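Local coordinates for intracellular serine protease (Bacillus licheniformis, PDB 4ZOQ), which probably acts as a subtilase-family (S8) serine endopeptidase, a lanthipeptide protease that cuts peptides sequence-specifically, the chain here being its N-terminal prodomain, at residues E30-L44 with D56-G68. Residues are numbered along the deposited sequence; the frame is centred on the assembly and turned at random.
Sequences EQYLLLEHVKDKSKL and DVIEEIGFAKVTG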
ATOM      1  N   GLU A  30       3.412  -2.338 -27.855  1.00 58.31           N
ATOM      2  CA  GLU A  30       2.896  -2.077 -26.507  1.00 62.21           C
ATOM      3  C   GLU A  30       2.314  -0.664 -26.267  1.00 62.01           C
ATOM      4  O   GLU A  30       3.051   0.310 -26.153  1.00 65.73           O
ATOM      5  CB  GLU A  30       3.980  -2.329 -25.462  1.00 60.03           C
ATOM      6  CG  GLU A  30       3.483  -2.044 -24.045  1.00 66.03           C
ATOM      7  CD  GLU A  30       4.411  -2.565 -22.966  1.00 72.01           C
ATOM      8  OE1 GLU A  30       5.514  -3.057 -23.303  1.00 72.58           O
ATOM      9  OE2 GLU A  30       4.043  -2.455 -21.776  1.00 68.51           O
ATOM     10  N   GLN A  31       0.987  -0.559 -26.260  1.00 60.23           N
ATOM     11  CA  GLN A  31       0.291   0.661 -25.846  1.00 60.32           C
ATOM     12  C   GLN A  31      -0.887   0.387 -24.898  1.00 55.52           C
ATOM     13  O   GLN A  31      -1.144  -0.758 -24.531  1.00 51.85           O
ATOM     14  CB  GLN A  31      -0.195   1.455 -27.053  1.00 56.91           C
ATOM     15  CG  GLN A  31       0.852   1.605 -28.113  1.00 63.45           C
ATOM     16  CD  GLN A  31       0.373   2.437 -29.257  1.00 62.54           C
ATOM     17  OE1 GLN A  31       1.130   3.224 -29.820  1.00 68.29           O
ATOM     18  NE2 GLN A  31      -0.895   2.296 -29.596  1.00 59.88           N
ATOM     19  N   TYR A  32      -1.579   1.451 -24.488  1.00 47.93           N
ATOM     20  CA  TYR A  32      -2.665   1.335 -23.516  1.00 43.81           C
ATOM     21  C   TYR A  32      -3.900   2.118 -23.952  1.00 47.65           C
ATOM     22  O   TYR A  32      -3.799   3.192 -24.566  1.00 48.50           O
ATOM     23  CB  TYR A  32      -2.220   1.811 -22.125  1.00 49.73           C
ATOM     24  CG  TYR A  32      -1.177   0.936 -21.470  1.00 48.29           C
ATOM     25  CD1 TYR A  32       0.186   1.177 -21.657  1.00 50.42           C
ATOM     26  CD2 TYR A  32      -1.550  -0.134 -20.665  1.00 47.37           C
ATOM     27  CE1 TYR A  32       1.146   0.359 -21.064  1.00 52.29           C
ATOM     28  CE2 TYR A  32      -0.592  -0.950 -20.060  1.00 48.18           C
ATOM     29  CZ  TYR A  32       0.745  -0.699 -20.269  1.00 50.54           C
ATOM     30  OH  TYR A  32       1.678  -1.508 -19.668  1.00 59.33           O
ATOM     31  N   LEU A  33      -5.067   1.581 -23.614  1.00 40.75           N
ATOM     32  CA  LEU A  33      -6.330   2.164 -24.028  1.00 43.32           C
ATOM     33  C   LEU A  33      -7.321   2.315 -22.882  1.00 44.09           C
ATOM     34  O   LEU A  33      -7.482   1.414 -22.060  1.00 41.06           O
ATOM     35  CB  LEU A  33      -6.988   1.302 -25.118  1.00 46.84           C
ATOM     36  CG  LEU A  33      -6.653   1.417 -26.601  1.00 48.67           C
ATOM     37  CD1 LEU A  33      -7.068   0.151 -27.304  1.00 47.50           C
ATOM     38  CD2 LEU A  33      -7.405   2.581 -27.192  1.00 55.47           C
ATOM     39  N   LEU A  34      -8.030   3.433 -22.876  1.00 40.58           N
ATOM     40  CA  LEU A  34      -9.094   3.627 -21.931  1.00 41.72           C
ATOM     41  C   LEU A  34     -10.395   3.858 -22.705  1.00 46.26           C
ATOM     42  O   LEU A  34     -10.525   4.849 -23.416  1.00 50.68           O
ATOM     43  CB  LEU A  34      -8.789   4.789 -20.980  1.00 37.80           C
ATOM     44  CG  LEU A  34      -9.883   4.913 -19.926  1.00 42.24           C
ATOM     45  CD1 LEU A  34      -9.951   3.630 -19.092  1.00 39.31           C
ATOM     46  CD2 LEU A  34      -9.650   6.124 -19.030  1.00 44.40           C
ATOM     47  N   LEU A  35     -11.329   2.911 -22.635  1.00 49.67           N
ATOM     48  CA  LEU A  35     -12.632   3.086 -23.282  1.00 51.85           C
ATOM     49  C   LEU A  35     -13.451   4.165 -22.579  1.00 51.69           C
ATOM     50  O   LEU A  35     -13.377   4.324 -21.365  1.00 51.39           O
ATOM     51  CB  LEU A  35     -13.423   1.762 -23.287  1.00 43.87           C
ATOM     52  CG  LEU A  35     -12.802   0.487 -23.857  1.00 47.12           C
ATOM     53  CD1 LEU A  35     -13.550  -0.732 -23.375  1.00 49.66           C
ATOM     54  CD2 LEU A  35     -12.830   0.522 -25.370  1.00 49.09           C
ATOM     55  N   GLU A  36     -14.251   4.894 -23.337  1.00 55.93           N
ATOM     56  CA  GLU A  36     -15.179   5.816 -22.725  1.00 51.51           C
ATOM     57  C   GLU A  36     -16.275   5.046 -22.012  1.00 54.42           C
ATOM     58  O   GLU A  36     -16.829   5.491 -21.008  1.00 57.70           O
ATOM     59  CB  GLU A  36     -15.860   6.689 -23.758  1.00 55.90           C
ATOM     60  CG  GLU A  36     -15.178   7.936 -24.298  1.00 69.40           C
ATOM     61  CD  GLU A  36     -16.145   8.672 -25.239  1.00 77.15           C
ATOM     62  OE1 GLU A  36     -17.378   8.547 -24.999  1.00 79.60           O
ATOM     63  OE2 GLU A  36     -15.691   9.342 -26.201  1.00 70.03           O
ATOM     64  N   HIS A  37     -16.566   3.856 -22.518  1.00 59.42           N
ATOM     65  CA  HIS A  37     -17.602   3.036 -21.920  1.00 57.96           C
ATOM     66  C   HIS A  37     -17.152   1.606 -21.823  1.00 55.16           C
ATOM     67  O   HIS A  37     -16.716   1.015 -22.803  1.00 54.61           O
ATOM     68  CB  HIS A  37     -18.886   3.103 -22.753  1.00 59.75           C
ATOM     69  CG  HIS A  37     -19.384   4.494 -22.985  1.00 64.20           C
ATOM     70  ND1 HIS A  37     -18.924   5.284 -24.018  1.00 63.84           N
ATOM     71  CD2 HIS A  37     -20.303   5.238 -22.323  1.00 64.59           C
ATOM     72  CE1 HIS A  37     -19.540   6.453 -23.985  1.00 64.34           C
ATOM     73  NE2 HIS A  37     -20.380   6.450 -22.965  1.00 71.11           N
ATOM     74  N   VAL A  38     -17.269   1.049 -20.627  1.00 54.83           N
ATOM     75  CA  VAL A  38     -16.708  -0.257 -20.369  1.00 57.60           C
ATOM     76  C   VAL A  38     -17.551  -1.329 -21.054  1.00 54.20           C
ATOM     77  O   VAL A  38     -17.107  -2.458 -21.203  1.00 54.51           O
ATOM     78  CB  VAL A  38     -16.550  -0.517 -18.849  1.00 54.43           C
ATOM     79  CG1 VAL A  38     -15.861   0.671 -18.167  1.00 53.50           C
ATOM     80  CG2 VAL A  38     -17.873  -0.914 -18.204  1.00 45.67           C
ATOM     81  N   LYS A  39     -18.782  -1.001 -21.434  1.00 57.68           N
ATOM     82  CA  LYS A  39     -19.572  -1.970 -22.193  1.00 57.85           C
ATOM     83  C   LYS A  39     -18.976  -2.245 -23.572  1.00 58.90           C
ATOM     84  O   LYS A  39     -19.330  -3.239 -24.198  1.00 58.72           O
ATOM     85  CB  LYS A  39     -21.036  -1.541 -22.316  1.00 52.50           C
ATOM     86  CG  LYS A  39     -21.802  -1.643 -21.004  1.00 62.86           C
ATOM     87  CD  LYS A  39     -21.510  -3.013 -20.379  1.00 64.17           C
ATOM     88  CE  LYS A  39     -22.599  -3.494 -19.437  1.00 72.34           C
ATOM     89  NZ  LYS A  39     -22.694  -4.995 -19.469  1.00 76.13           N
ATOM     90  N   ASP A  40     -18.082  -1.375 -24.047  1.00 55.27           N
ATOM     91  CA  ASP A  40     -17.475  -1.591 -25.362  1.00 54.98           C
ATOM     92  C   ASP A  40     -16.212  -2.472 -25.320  1.00 54.62           C
ATOM     93  O   ASP A  40     -15.437  -2.493 -26.276  1.00 55.26           O
ATOM     94  CB  ASP A  40     -17.150  -0.259 -26.046  1.00 57.29           C
ATOM     95  CG  ASP A  40     -18.375   0.620 -26.231  1.00 64.40           C
ATOM     96  OD1 ASP A  40     -19.501   0.070 -26.249  1.00 68.98           O
ATOM     97  OD2 ASP A  40     -18.214   1.851 -26.399  1.00 58.90           O
ATOM     98  N   LYS A  41     -16.052  -3.254 -24.257  1.00 49.93           N
ATOM     99  CA  LYS A  41     -14.911  -4.145 -24.139  1.00 52.23           C
ATOM    100  C   LYS A  41     -14.953  -5.198 -25.254  1.00 60.46           C
ATOM    101  O   LYS A  41     -13.932  -5.534 -25.867  1.00 57.77           O
ATOM    102  CB  LYS A  41     -14.895  -4.804 -22.768  1.00 52.61           C
ATOM    103  CG  LYS A  41     -13.964  -6.000 -22.622  1.00 55.16           C
ATOM    104  CD  LYS A  41     -14.451  -6.900 -21.499  1.00 52.47           C
ATOM    105  CE  LYS A  41     -13.544  -8.097 -21.260  1.00 56.90           C
ATOM    106  NZ  LYS A  41     -13.953  -9.324 -21.994  1.00 56.09           N
ATOM    107  N   SER A  42     -16.152  -5.727 -25.487  1.00 67.84           N
ATOM    108  CA  SER A  42     -16.413  -6.706 -26.548  1.00 65.17           C
ATOM    109  C   SER A  42     -16.052  -6.208 -27.947  1.00 55.27           C
ATOM    110  O   SER A  42     -15.559  -6.982 -28.751  1.00 57.11           O
ATOM    111  CB  SER A  42     -17.889  -7.126 -26.515  1.00 64.02           C
ATOM    112  OG  SER A  42     -18.730  -5.988 -26.605  1.00 64.78           O
ATOM    113  N   LYS A  43     -16.220  -4.923 -28.225  1.00 58.08           N
ATOM    114  CA  LYS A  43     -16.046  -4.452 -29.588  1.00 56.58           C
ATOM    115  C   LYS A  43     -14.563  -4.163 -29.731  1.00 59.58           C
ATOM    116  O   LYS A  43     -14.022  -4.096 -30.838  1.00 58.17           O
ATOM    117  CB  LYS A  43     -16.843  -3.162 -29.831  1.00 55.52           C
ATOM    118  CG  LYS A  43     -18.338  -3.318 -29.701  1.00 62.36           C
ATOM    119  CD  LYS A  43     -19.111  -2.064 -30.099  1.00 61.11           C
ATOM    120  CE  LYS A  43     -20.610  -2.369 -30.130  1.00 61.39           C
ATOM    121  NZ  LYS A  43     -21.455  -1.201 -30.500  1.00 64.72           N
ATOM    122  N   LEU A  44     -13.899  -4.095 -28.579  1.00 60.21           N
ATOM    123  CA  LEU A  44     -12.463  -3.891 -28.511  1.00 55.10           C
ATOM    124  C   LEU A  44     -11.709  -5.168 -28.776  1.00 53.79           C
ATOM    125  O   LEU A  44     -10.723  -5.174 -29.511  1.00 55.04           O
ATOM    126  CB  LEU A  44     -12.097  -3.360 -27.122  1.00 50.82           C
ATOM    127  CG  LEU A  44     -10.630  -3.320 -26.702  1.00 47.90           C
ATOM    128  CD1 LEU A  44      -9.810  -2.392 -27.550  1.00 49.98           C
ATOM    129  CD2 LEU A  44     -10.523  -2.955 -25.245  1.00 58.53           C
ATOM    130  N   ASP A  56      -5.355  -6.840 -23.499  1.00 56.25           N
ATOM    131  CA  ASP A  56      -5.640  -7.331 -22.165  1.00 48.14           C
ATOM    132  C   ASP A  56      -6.431  -6.257 -21.465  1.00 43.46           C
ATOM    133  O   ASP A  56      -5.911  -5.188 -21.191  1.00 49.12           O
ATOM    134  CB  ASP A  56      -4.353  -7.628 -21.412  1.00 51.41           C
ATOM    135  CG  ASP A  56      -4.595  -8.296 -20.073  1.00 54.23           C
ATOM    136  OD1 ASP A  56      -5.764  -8.350 -19.628  1.00 46.45           O
ATOM    137  OD2 ASP A  56      -3.598  -8.714 -19.434  1.00 52.07           O
ATOM    138  N   VAL A  57      -7.694  -6.541 -21.184  1.00 43.30           N
ATOM    139  CA  VAL A  57      -8.589  -5.528 -20.663  1.00 43.92           C
ATOM    140  C   VAL A  57      -8.927  -5.818 -19.231  1.00 46.22           C
ATOM    141  O   VAL A  57      -9.179  -6.973 -18.869  1.00 45.91           O
ATOM    142  CB  VAL A  57      -9.891  -5.446 -21.451  1.00 45.95           C
ATOM    143  CG1 VAL A  57     -10.639  -4.174 -21.089  1.00 42.77           C
ATOM    144  CG2 VAL A  57      -9.593  -5.483 -22.919  1.00 47.66           C
ATOM    145  N   ILE A  58      -8.862  -4.766 -18.414  1.00 43.25           N
ATOM    146  CA  ILE A  58      -9.414  -4.763 -17.068  1.00 39.78           C
ATOM    147  C   ILE A  58     -10.854  -4.316 -17.187  1.00 40.44           C
ATOM    148  O   ILE A  58     -11.139  -3.118 -17.264  1.00 39.03           O
ATOM    149  CB  ILE A  58      -8.608  -3.839 -16.092  1.00 40.52           C
ATOM    150  CG1 ILE A  58      -7.128  -4.208 -16.095  1.00 38.44           C
ATOM    151  CG2 ILE A  58      -9.137  -3.945 -14.653  1.00 38.85           C
ATOM    152  CD1 ILE A  58      -6.239  -3.167 -15.452  1.00 37.33           C
ATOM    153  N   GLU A  59     -11.762  -5.285 -17.231  1.00 48.08           N
ATOM    154  CA  GLU A  59     -13.151  -5.041 -17.637  1.00 47.59           C
ATOM    155  C   GLU A  59     -13.891  -3.958 -16.857  1.00 44.79           C
ATOM    156  O   GLU A  59     -14.610  -3.147 -17.427  1.00 42.90           O
ATOM    157  CB  GLU A  59     -13.948  -6.336 -17.493  1.00 50.37           C
ATOM    158  CG  GLU A  59     -15.427  -6.190 -17.810  1.00 57.02           C
ATOM    159  CD  GLU A  59     -16.141  -7.529 -17.815  1.00 68.87           C
ATOM    160  OE1 GLU A  59     -15.444  -8.572 -17.785  1.00 70.77           O
ATOM    161  OE2 GLU A  59     -17.394  -7.541 -17.785  1.00 75.45           O
ATOM    162  N   GLU A  60     -13.717  -3.954 -15.544  1.00 46.83           N
ATOM    163  CA  GLU A  60     -14.500  -3.069 -14.696  1.00 40.79           C
ATOM    164  C   GLU A  60     -14.164  -1.606 -14.902  1.00 35.04           C
ATOM    165  O   GLU A  60     -14.963  -0.732 -14.608  1.00 39.56           O
ATOM    166  CB  GLU A  60     -14.333  -3.456 -13.233  1.00 42.05           C
ATOM    167  CG  GLU A  60     -14.943  -4.813 -12.880  1.00 38.74           C
ATOM    168  CD  GLU A  60     -14.014  -5.963 -13.187  1.00 42.42           C
ATOM    169  OE1 GLU A  60     -13.020  -5.762 -13.915  1.00 44.02           O
ATOM    170  OE2 GLU A  60     -14.258  -7.078 -12.681  1.00 43.33           O
ATOM    171  N   ILE A  61     -12.974  -1.332 -15.395  1.00 38.68           N
ATOM    172  CA  ILE A  61     -12.552   0.052 -15.596  1.00 42.11           C
ATOM    173  C   ILE A  61     -12.297   0.363 -17.077  1.00 42.96           C
ATOM    174  O   ILE A  61     -11.938   1.492 -17.426  1.00 43.15           O
ATOM    175  CB  ILE A  61     -11.308   0.404 -14.716  1.00 41.85           C
ATOM    176  CG1 ILE A  61     -10.119  -0.494 -15.022  1.00 35.31           C
ATOM    177  CG2 ILE A  61     -11.672   0.342 -13.213  1.00 35.57           C
ATOM    178  CD1 ILE A  61      -8.858  -0.015 -14.338  1.00 35.70           C
ATOM    179  N   GLY A  62     -12.382  -0.657 -17.932  1.00 42.51           N
ATOM    180  CA  GLY A  62     -12.330  -0.440 -19.368  1.00 43.18           C
ATOM    181  C   GLY A  62     -10.986   0.063 -19.845  1.00 39.18           C
ATOM    182  O   GLY A  62     -10.904   0.906 -20.733  1.00 39.00           O
ATOM    183  N   PHE A  63      -9.939  -0.480 -19.245  1.00 37.42           N
ATOM    184  CA  PHE A  63      -8.571  -0.066 -19.490  1.00 39.83           C
ATOM    185  C   PHE A  63      -7.748  -1.258 -19.953  1.00 42.09           C
ATOM    186  O   PHE A  63      -7.684  -2.293 -19.280  1.00 43.80           O
ATOM    187  CB  PHE A  63      -8.002   0.576 -18.208  1.00 40.97           C
ATOM    188  CG  PHE A  63      -6.655   1.228 -18.380  1.00 42.65           C
ATOM    189  CD1 PHE A  63      -6.474   2.280 -19.259  1.00 41.14           C
ATOM    190  CD2 PHE A  63      -5.571   0.805 -17.616  1.00 42.36           C
ATOM    191  CE1 PHE A  63      -5.235   2.878 -19.405  1.00 42.54           C
ATOM    192  CE2 PHE A  63      -4.329   1.408 -17.757  1.00 44.83           C
ATOM    193  CZ  PHE A  63      -4.166   2.448 -18.656  1.00 44.47           C
ATOM    194  N   ALA A  64      -7.096  -1.110 -21.094  1.00 39.94           N
ATOM    195  CA  ALA A  64      -6.502  -2.266 -21.735  1.00 46.04           C
ATOM    196  C   ALA A  64      -5.052  -2.063 -22.124  1.00 43.37           C
ATOM    197  O   ALA A  64      -4.652  -0.973 -22.509  1.00 42.93           O
ATOM    198  CB  ALA A  64      -7.319  -2.650 -22.968  1.00 43.34           C
ATOM    199  N   LYS A  65      -4.275  -3.130 -22.059  1.00 40.75           N
ATOM    200  CA  LYS A  65      -2.928  -3.063 -22.590  1.00 48.40           C
ATOM    201  C   LYS A  65      -2.926  -3.831 -23.911  1.00 53.47           C
ATOM    202  O   LYS A  65      -3.349  -4.984 -23.989  1.00 52.49           O
ATOM    203  CB  LYS A  65      -1.894  -3.631 -21.603  1.00 48.26           C
ATOM    204  CG  LYS A  65      -0.559  -4.029 -22.244  1.00 54.81           C
ATOM    205  CD  LYS A  65       0.430  -4.623 -21.234  1.00 52.93           C
ATOM    206  CE  LYS A  65      -0.122  -5.844 -20.541  1.00 60.52           C
ATOM    207  NZ  LYS A  65      -0.409  -6.977 -21.468  1.00 75.15           N
ATOM    208  N   VAL A  66      -2.498  -3.163 -24.968  1.00 54.30           N
ATOM    209  CA  VAL A  66      -2.518  -3.783 -26.279  1.00 57.35           C
ATOM    210  C   VAL A  66      -1.075  -4.004 -26.714  1.00 57.76           C
ATOM    211  O   VAL A  66      -0.238  -3.106 -26.664  1.00 54.90           O
ATOM    212  CB  VAL A  66      -3.295  -2.940 -27.325  1.00 51.63           C
ATOM    213  CG1 VAL A  66      -4.763  -2.862 -26.951  1.00 51.69           C
ATOM    214  CG2 VAL A  66      -2.722  -1.555 -27.432  1.00 53.30           C
ATOM    215  N   THR A  67      -0.786  -5.237 -27.096  1.00 58.21           N
ATOM    216  CA  THR A  67       0.544  -5.619 -27.526  1.00 58.65           C
ATOM    217  C   THR A  67       0.387  -6.385 -28.819  1.00 61.39           C
ATOM    218  O   THR A  67      -0.622  -7.051 -29.042  1.00 63.56           O
ATOM    219  CB  THR A  67       1.285  -6.494 -26.486  1.00 61.10           C
ATOM    220  OG1 THR A  67       0.588  -7.736 -26.310  1.00 62.94           O
ATOM    221  CG2 THR A  67       1.364  -5.777 -25.139  1.00 61.06           C
ATOM    222  N   GLY A  68       1.371  -6.260 -29.692  1.00 66.15           N
ATOM    223  CA  GLY A  68       1.335  -6.937 -30.971  1.00 67.70           C
ATOM    224  C   GLY A  68       2.464  -6.423 -31.836  1.00 75.88           C
ATOM    225  O   GLY A  68       3.519  -6.051 -31.319  1.00 69.04           O
TER
HETATM  226  O   HOH W   1     -14.244  -2.688 -20.444  1.00 48.40           O
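The two central strands of the prodomain's four-stranded antiparallel sheet, 31-35 and 63-67, meet here, with Gln31 facing Val66 and Leu33 facing Ala64 as hydrogen-bonded pairs. Each pair exchanges two backbone bonds, among them Ala64 N to Leu33 O at 2.7 Å, and Leu35 N to Gly62 O (2.8 Å) continues the ladder. On one face, Tyr32 and Lys65 run side by side in the same direction. With CG anti to its carbonyl carbon (chi1 -67°), Tyr32 tips its ring toward the neighbouring strand, bringing CE2 alongside Lys65, 3.4 Å from Lys65 CB, and its OH near Lys65 CD. Phe63, on the same face, lies nearly parallel to the Tyr32 ring but slid aside, its CZ 4.0 Å from Tyr32 CB. Replacing Tyr32 by an alanine would probably leave the Lys65 side chain without the ring beside its methylenes and allow it to move more freely. Leu34 CD1 packs 3.7 Å from Phe63 CB, and the protease chain closes over this end of the face, Arg157 of that chain touching Leu34 and Ala154 of that chain touching Phe63. On the other face, Leu33 crosses Val66 at about a right angle, while Leu44 of helix 41-49 meets Val57 tip to tip (CD2 to CG2, 3.6 Å) and also touches Ala64. Phe76 and Leu80 of helix 70-80 complete this core. At the hairpin turn, Gly62 and Phe63 both face Ile58 in a G1 beta bulge; Gly62 has positive phi (67°), and Val38 CG1 packs against its backbone, 3.7 Å from Gly62 N. A water bridges Val38 O and Glu59 O by donating to both. Strand order 54-58, 63-67, 31-35, 86-89, with two helices against one face, is that of the ferredoxin-like fold of subtilisin propeptides, whose opposite sheet face packs on the protease.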